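Local coordinates for acyl-coenzyme A oxidase 3 (PDB 5YS9), which uses FAD and molecular oxygen to oxidise acyl-CoA to trans-2-enoyl-CoA, releasing hydrogen peroxide in peroxisomal fatty acid beta-oxidation, at residues M59-V70 and G638-A646. Numbering follows the deposited sequence.
Sequences MTELERDPVLNV and GLSDWFINA
Trp642 lies with one indole face over the backbone of helix 49-63 at Glu63: Glu63 CA stands 3.5 Å from the centroid of its six-membered ring and only 10° off the ring normal, a CH-pi contact over the face. Val70 CG2 covers the opposite face nearer the rim, 4.2 Å from Trp642 CE2, so the indole is sandwiched between the helix and the chain that follows it. Trp642 CG is anti to its own backbone nitrogen (chi1 -172°), which carries the indole from helix 641-644 toward Glu63 and Val70. Phe643 continues the apolar layer. Met59 CE lies over the Phe643 face opposite the one that Trp642 CE3 covers, 4.0 Å from the ring centroid, and Met59 CE also meets Leu639 CD2 at 3.4 Å; the bend at chi3 brings that methyl round. Leu62 CD1 meets the edge of Phe643, and the Leu62 side chain also touches Leu110 of helix 101-111.

Polar contacts lie at the margins. Ser640, the N-cap residue of helix 641-644, donates from OG to Glu63 OE2 at 3.0 Å, approaching from above the carboxylate plane. Trp642 NE1 makes a weak, bent bond to Asn69 OD1 (3.5 Å, 139°). The N-terminal and C-terminal helical domains are thus joined here chiefly by aromatic and aliphatic surfaces, with one serine hydroxyl bond to a carboxylate and one weak indole bond beside them.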
ATOM      1  N   MET A  59      13.078 -15.060  21.290  1.00 40.35           N
ATOM      2  CA  MET A  59      12.438 -15.556  20.087  1.00 40.15           C
ATOM      3  C   MET A  59      12.019 -17.002  20.240  1.00 40.14           C
ATOM      4  O   MET A  59      10.932 -17.379  19.863  1.00 37.41           O
ATOM      5  CB  MET A  59      13.374 -15.413  18.892  1.00 39.13           C
ATOM      6  CG  MET A  59      13.257 -14.089  18.164  1.00 41.46           C
ATOM      7  SD  MET A  59      14.616 -13.739  17.050  1.00 43.55           S
ATOM      8  CE  MET A  59      13.739 -13.696  15.509  1.00 49.90           C
ATOM      9  N   THR A  60      12.899 -17.805  20.810  1.00 42.05           N
ATOM     10  CA  THR A  60      12.603 -19.203  21.073  1.00 40.55           C
ATOM     11  C   THR A  60      11.496 -19.415  22.108  1.00 35.59           C
ATOM     12  O   THR A  60      10.735 -20.345  22.004  1.00 40.64           O
ATOM     13  CB  THR A  60      13.855 -20.116  21.217  1.00 39.07           C
ATOM     14  OG1 THR A  60      13.758 -20.913  22.391  1.00 48.60           O
ATOM     15  CG2 THR A  60      15.106 -19.340  21.264  1.00 34.02           C
ATOM     16  N   GLU A  61      11.417 -18.543  23.097  1.00 35.49           N
ATOM     17  CA  GLU A  61      10.343 -18.577  24.075  1.00 36.18           C
ATOM     18  C   GLU A  61       8.983 -18.309  23.460  1.00 36.75           C
ATOM     19  O   GLU A  61       7.995 -18.893  23.843  1.00 39.00           O
ATOM     20  CB  GLU A  61      10.601 -17.583  25.194  1.00 39.27           C
ATOM     21  CG  GLU A  61      11.412 -18.144  26.337  1.00 42.25           C
ATOM     22  CD  GLU A  61      12.072 -17.080  27.173  1.00 41.25           C
ATOM     23  OE1 GLU A  61      11.715 -15.909  27.043  1.00 38.76           O
ATOM     24  OE2 GLU A  61      12.946 -17.423  27.969  1.00 46.36           O
ATOM     25  N   LEU A  62       8.941 -17.380  22.527  1.00 36.76           N
ATOM     26  CA  LEU A  62       7.716 -17.055  21.829  1.00 35.10           C
ATOM     27  C   LEU A  62       7.228 -18.124  20.874  1.00 37.87           C
ATOM     28  O   LEU A  62       6.076 -18.508  20.879  1.00 34.87           O
ATOM     29  CB  LEU A  62       7.915 -15.763  21.040  1.00 34.25           C
ATOM     30  CG  LEU A  62       8.101 -14.459  21.803  1.00 32.16           C
ATOM     31  CD1 LEU A  62       8.784 -13.419  20.946  1.00 32.86           C
ATOM     32  CD2 LEU A  62       6.776 -13.937  22.289  1.00 32.64           C
ATOM     33  N   GLU A  63       8.140 -18.611  20.060  1.00 40.86           N
ATOM     34  CA  GLU A  63       7.810 -19.550  19.010  1.00 41.60           C
ATOM     35  C   GLU A  63       7.360 -20.904  19.518  1.00 39.14           C
ATOM     36  O   GLU A  63       6.541 -21.563  18.919  1.00 40.02           O
ATOM     37  CB  GLU A  63       8.920 -19.624  17.982  1.00 44.38           C
ATOM     38  CG  GLU A  63      10.001 -20.617  18.273  1.00 51.77           C
ATOM     39  CD  GLU A  63      11.094 -20.539  17.253  1.00 52.64           C
ATOM     40  OE1 GLU A  63      11.260 -21.510  16.505  1.00 58.19           O
ATOM     41  OE2 GLU A  63      11.771 -19.510  17.183  1.00 65.51           O
ATOM     42  N   ARG A  64       7.970 -21.317  20.612  1.00 36.30           N
ATOM     43  CA  ARG A  64       7.672 -22.569  21.256  1.00 33.25           C
ATOM     44  C   ARG A  64       6.327 -22.584  21.950  1.00 32.64           C
ATOM     45  O   ARG A  64       5.793 -23.636  22.220  1.00 33.40           O
ATOM     46  CB  ARG A  64       8.789 -22.947  22.212  1.00 32.88           C
ATOM     47  CG  ARG A  64      10.011 -23.517  21.526  1.00 33.30           C
ATOM     48  CD  ARG A  64      11.037 -23.946  22.542  1.00 31.83           C
ATOM     49  NE  ARG A  64      12.165 -24.639  21.956  1.00 31.23           N
ATOM     50  CZ  ARG A  64      13.182 -25.106  22.656  1.00 28.75           C
ATOM     51  NH1 ARG A  64      13.200 -24.948  23.956  1.00 30.17           N
ATOM     52  NH2 ARG A  64      14.177 -25.724  22.057  1.00 29.19           N
ATOM     53  N   ASP A  65       5.797 -21.412  22.266  1.00 33.92           N
ATOM     54  CA  ASP A  65       4.571 -21.335  23.030  1.00 35.43           C
ATOM     55  C   ASP A  65       3.365 -21.760  22.205  1.00 35.17           C
ATOM     56  O   ASP A  65       3.039 -21.161  21.199  1.00 37.22           O
ATOM     57  CB  ASP A  65       4.388 -19.913  23.512  1.00 37.89           C
ATOM     58  CG  ASP A  65       3.493 -19.813  24.696  1.00 40.81           C
ATOM     59  OD1 ASP A  65       2.503 -20.541  24.752  1.00 47.80           O
ATOM     60  OD2 ASP A  65       3.777 -19.003  25.576  1.00 41.98           O
ATOM     61  N   PRO A  66       2.692 -22.819  22.625  1.00 38.20           N
ATOM     62  CA  PRO A  66       1.606 -23.386  21.832  1.00 36.31           C
ATOM     63  C   PRO A  66       0.426 -22.446  21.636  1.00 35.00           C
ATOM     64  O   PRO A  66      -0.136 -22.413  20.563  1.00 39.01           O
ATOM     65  CB  PRO A  66       1.196 -24.615  22.638  1.00 38.44           C
ATOM     66  CG  PRO A  66       2.388 -24.945  23.436  1.00 41.08           C
ATOM     67  CD  PRO A  66       2.936 -23.621  23.827  1.00 39.34           C
ATOM     68  N   VAL A  67       0.049 -21.704  22.659  1.00 35.67           N
ATOM     69  CA  VAL A  67      -1.044 -20.765  22.540  1.00 35.90           C
ATOM     70  C   VAL A  67      -0.725 -19.621  21.574  1.00 33.57           C
ATOM     71  O   VAL A  67      -1.589 -19.142  20.880  1.00 34.60           O
ATOM     72  CB  VAL A  67      -1.612 -20.348  23.915  1.00 40.15           C
ATOM     73  CG1 VAL A  67      -0.557 -20.414  24.985  1.00 38.45           C
ATOM     74  CG2 VAL A  67      -2.308 -19.007  23.870  1.00 39.39           C
ATOM     75  N   LEU A  68       0.520 -19.190  21.550  1.00 34.52           N
ATOM     76  CA  LEU A  68       0.991 -18.163  20.623  1.00 32.92           C
ATOM     77  C   LEU A  68       1.028 -18.481  19.124  1.00 32.92           C
ATOM     78  O   LEU A  68       1.051 -17.578  18.324  1.00 39.37           O
ATOM     79  CB  LEU A  68       2.337 -17.608  21.065  1.00 34.52           C
ATOM     80  CG  LEU A  68       2.367 -17.021  22.468  1.00 33.76           C
ATOM     81  CD1 LEU A  68       3.666 -16.286  22.709  1.00 34.94           C
ATOM     82  CD2 LEU A  68       1.178 -16.127  22.721  1.00 32.55           C
ATOM     83  N   ASN A  69       0.948 -19.740  18.757  1.00 37.63           N
ATOM     84  CA  ASN A  69       1.256 -20.148  17.408  1.00 35.52           C
ATOM     85  C   ASN A  69       0.448 -19.376  16.366  1.00 38.30           C
ATOM     86  O   ASN A  69      -0.759 -19.298  16.431  1.00 39.08           O
ATOM     87  CB  ASN A  69       0.955 -21.637  17.333  1.00 35.61           C
ATOM     88  CG  ASN A  69       1.190 -22.225  15.981  1.00 37.77           C
ATOM     89  OD1 ASN A  69       2.308 -22.413  15.569  1.00 44.69           O
ATOM     90  ND2 ASN A  69       0.124 -22.556  15.300  1.00 44.96           N
ATOM     91  N   VAL A  70       1.143 -18.835  15.379  1.00 43.08           N
ATOM     92  CA  VAL A  70       0.547 -17.965  14.395  1.00 38.21           C
ATOM     93  C   VAL A  70       0.228 -18.707  13.123  1.00 35.78           C
ATOM     94  O   VAL A  70      -0.470 -18.179  12.275  1.00 34.15           O
ATOM     95  CB  VAL A  70       1.423 -16.724  14.122  1.00 36.93           C
ATOM     96  CG1 VAL A  70       1.440 -15.851  15.366  1.00 36.21           C
ATOM     97  CG2 VAL A  70       2.836 -17.107  13.686  1.00 38.02           C
ATOM     98  N   GLY A 638      18.420 -13.956  11.529  1.00 35.77           N
ATOM     99  CA  GLY A 638      18.182 -15.073  12.448  1.00 34.79           C
ATOM    100  C   GLY A 638      16.723 -15.416  12.704  1.00 34.05           C
ATOM    101  O   GLY A 638      16.345 -15.765  13.809  1.00 35.50           O
ATOM    102  N   LEU A 639      15.905 -15.315  11.677  1.00 32.75           N
ATOM    103  CA  LEU A 639      14.486 -15.590  11.795  1.00 34.15           C
ATOM    104  C   LEU A 639      14.248 -17.063  11.527  1.00 32.30           C
ATOM    105  O   LEU A 639      14.650 -17.555  10.502  1.00 32.94           O
ATOM    106  CB  LEU A 639      13.706 -14.752  10.778  1.00 37.84           C
ATOM    107  CG  LEU A 639      13.786 -13.215  10.947  1.00 39.10           C
ATOM    108  CD1 LEU A 639      13.128 -12.507   9.793  1.00 36.47           C
ATOM    109  CD2 LEU A 639      13.181 -12.777  12.285  1.00 37.65           C
ATOM    110  N   SER A 640      13.584 -17.754  12.445  1.00 30.17           N
ATOM    111  CA  SER A 640      13.138 -19.108  12.201  1.00 30.15           C
ATOM    112  C   SER A 640      11.898 -19.071  11.299  1.00 32.16           C
ATOM    113  O   SER A 640      11.283 -18.008  11.067  1.00 29.70           O
ATOM    114  CB  SER A 640      12.805 -19.830  13.513  1.00 27.99           C
ATOM    115  OG  SER A 640      11.705 -19.201  14.160  1.00 28.91           O
ATOM    116  N   ASP A 641      11.534 -20.251  10.803  1.00 30.44           N
ATOM    117  CA  ASP A 641      10.447 -20.344   9.905  1.00 29.55           C
ATOM    118  C   ASP A 641       9.146 -19.876  10.610  1.00 31.46           C
ATOM    119  O   ASP A 641       8.225 -19.372   9.975  1.00 31.55           O
ATOM    120  CB  ASP A 641      10.311 -21.768   9.409  1.00 30.44           C
ATOM    121  CG  ASP A 641      11.362 -22.160   8.383  1.00 30.34           C
ATOM    122  OD1 ASP A 641      12.055 -21.280   7.853  1.00 26.92           O
ATOM    123  OD2 ASP A 641      11.440 -23.386   8.075  1.00 32.15           O
ATOM    124  N   TRP A 642       9.080 -20.021  11.924  1.00 31.56           N
ATOM    125  CA  TRP A 642       7.909 -19.585  12.659  1.00 30.76           C
ATOM    126  C   TRP A 642       7.712 -18.072  12.537  1.00 33.80           C
ATOM    127  O   TRP A 642       6.560 -17.643  12.372  1.00 31.17           O
ATOM    128  CB  TRP A 642       8.033 -20.020  14.095  1.00 31.03           C
ATOM    129  CG  TRP A 642       6.816 -19.830  14.989  1.00 35.34           C
ATOM    130  CD1 TRP A 642       5.831 -20.745  15.238  1.00 29.23           C
ATOM    131  CD2 TRP A 642       6.499 -18.661  15.788  1.00 31.12           C
ATOM    132  NE1 TRP A 642       4.945 -20.222  16.111  1.00 31.67           N
ATOM    133  CE2 TRP A 642       5.325 -18.952  16.476  1.00 30.54           C
ATOM    134  CE3 TRP A 642       7.096 -17.408  15.961  1.00 32.68           C
ATOM    135  CZ2 TRP A 642       4.708 -18.034  17.337  1.00 29.86           C
ATOM    136  CZ3 TRP A 642       6.495 -16.478  16.848  1.00 31.84           C
ATOM    137  CH2 TRP A 642       5.321 -16.814  17.528  1.00 33.34           C
ATOM    138  N   PHE A 643       8.817 -17.288  12.574  1.00 34.94           N
ATOM    139  CA  PHE A 643       8.770 -15.787  12.445  1.00 32.52           C
ATOM    140  C   PHE A 643       8.552 -15.316  11.019  1.00 32.70           C
ATOM    141  O   PHE A 643       7.947 -14.244  10.777  1.00 27.12           O
ATOM    142  CB  PHE A 643      10.024 -15.081  13.022  1.00 32.51           C
ATOM    143  CG  PHE A 643      10.030 -15.003  14.509  1.00 30.58           C
ATOM    144  CD1 PHE A 643       9.407 -13.968  15.158  1.00 34.12           C
ATOM    145  CD2 PHE A 643      10.589 -16.010  15.265  1.00 30.87           C
ATOM    146  CE1 PHE A 643       9.364 -13.920  16.559  1.00 34.24           C
ATOM    147  CE2 PHE A 643      10.568 -15.968  16.652  1.00 30.11           C
ATOM    148  CZ  PHE A 643       9.956 -14.924  17.299  1.00 32.02           C
ATOM    149  N   ILE A 644       9.074 -16.095  10.088  1.00 33.82           N
ATOM    150  CA  ILE A 644       8.878 -15.866   8.683  1.00 32.56           C
ATOM    151  C   ILE A 644       7.419 -16.030   8.318  1.00 33.28           C
ATOM    152  O   ILE A 644       6.875 -15.236   7.586  1.00 33.27           O
ATOM    153  CB  ILE A 644       9.742 -16.850   7.871  1.00 35.51           C
ATOM    154  CG1 ILE A 644      11.219 -16.522   8.061  1.00 33.85           C
ATOM    155  CG2 ILE A 644       9.368 -16.848   6.401  1.00 36.71           C
ATOM    156  CD1 ILE A 644      11.683 -15.332   7.275  1.00 34.47           C
ATOM    157  N   ASN A 645       6.814 -17.098   8.817  1.00 32.75           N
ATOM    158  CA  ASN A 645       5.391 -17.348   8.697  1.00 33.00           C
ATOM    159  C   ASN A 645       4.893 -17.231   7.269  1.00 31.28           C
ATOM    160  O   ASN A 645       3.829 -16.696   7.027  1.00 30.90           O
ATOM    161  CB  ASN A 645       4.581 -16.476   9.647  1.00 33.85           C
ATOM    162  CG  ASN A 645       3.245 -17.092  10.015  1.00 31.57           C
ATOM    163  OD1 ASN A 645       2.379 -16.422  10.518  1.00 37.27           O
ATOM    164  ND2 ASN A 645       3.086 -18.366   9.762  1.00 27.48           N
ATOM    165  N   ALA A 646       5.699 -17.696   6.332  1.00 31.55           N
ATOM    166  CA  ALA A 646       5.320 -17.753   4.939  1.00 28.99           C
ATOM    167  C   ALA A 646       6.047 -18.916   4.298  1.00 28.88           C
ATOM    168  O   ALA A 646       7.247 -19.023   4.440  1.00 34.11           O
ATOM    169  CB  ALA A 646       5.662 -16.452   4.255  1.00 27.97           C
TER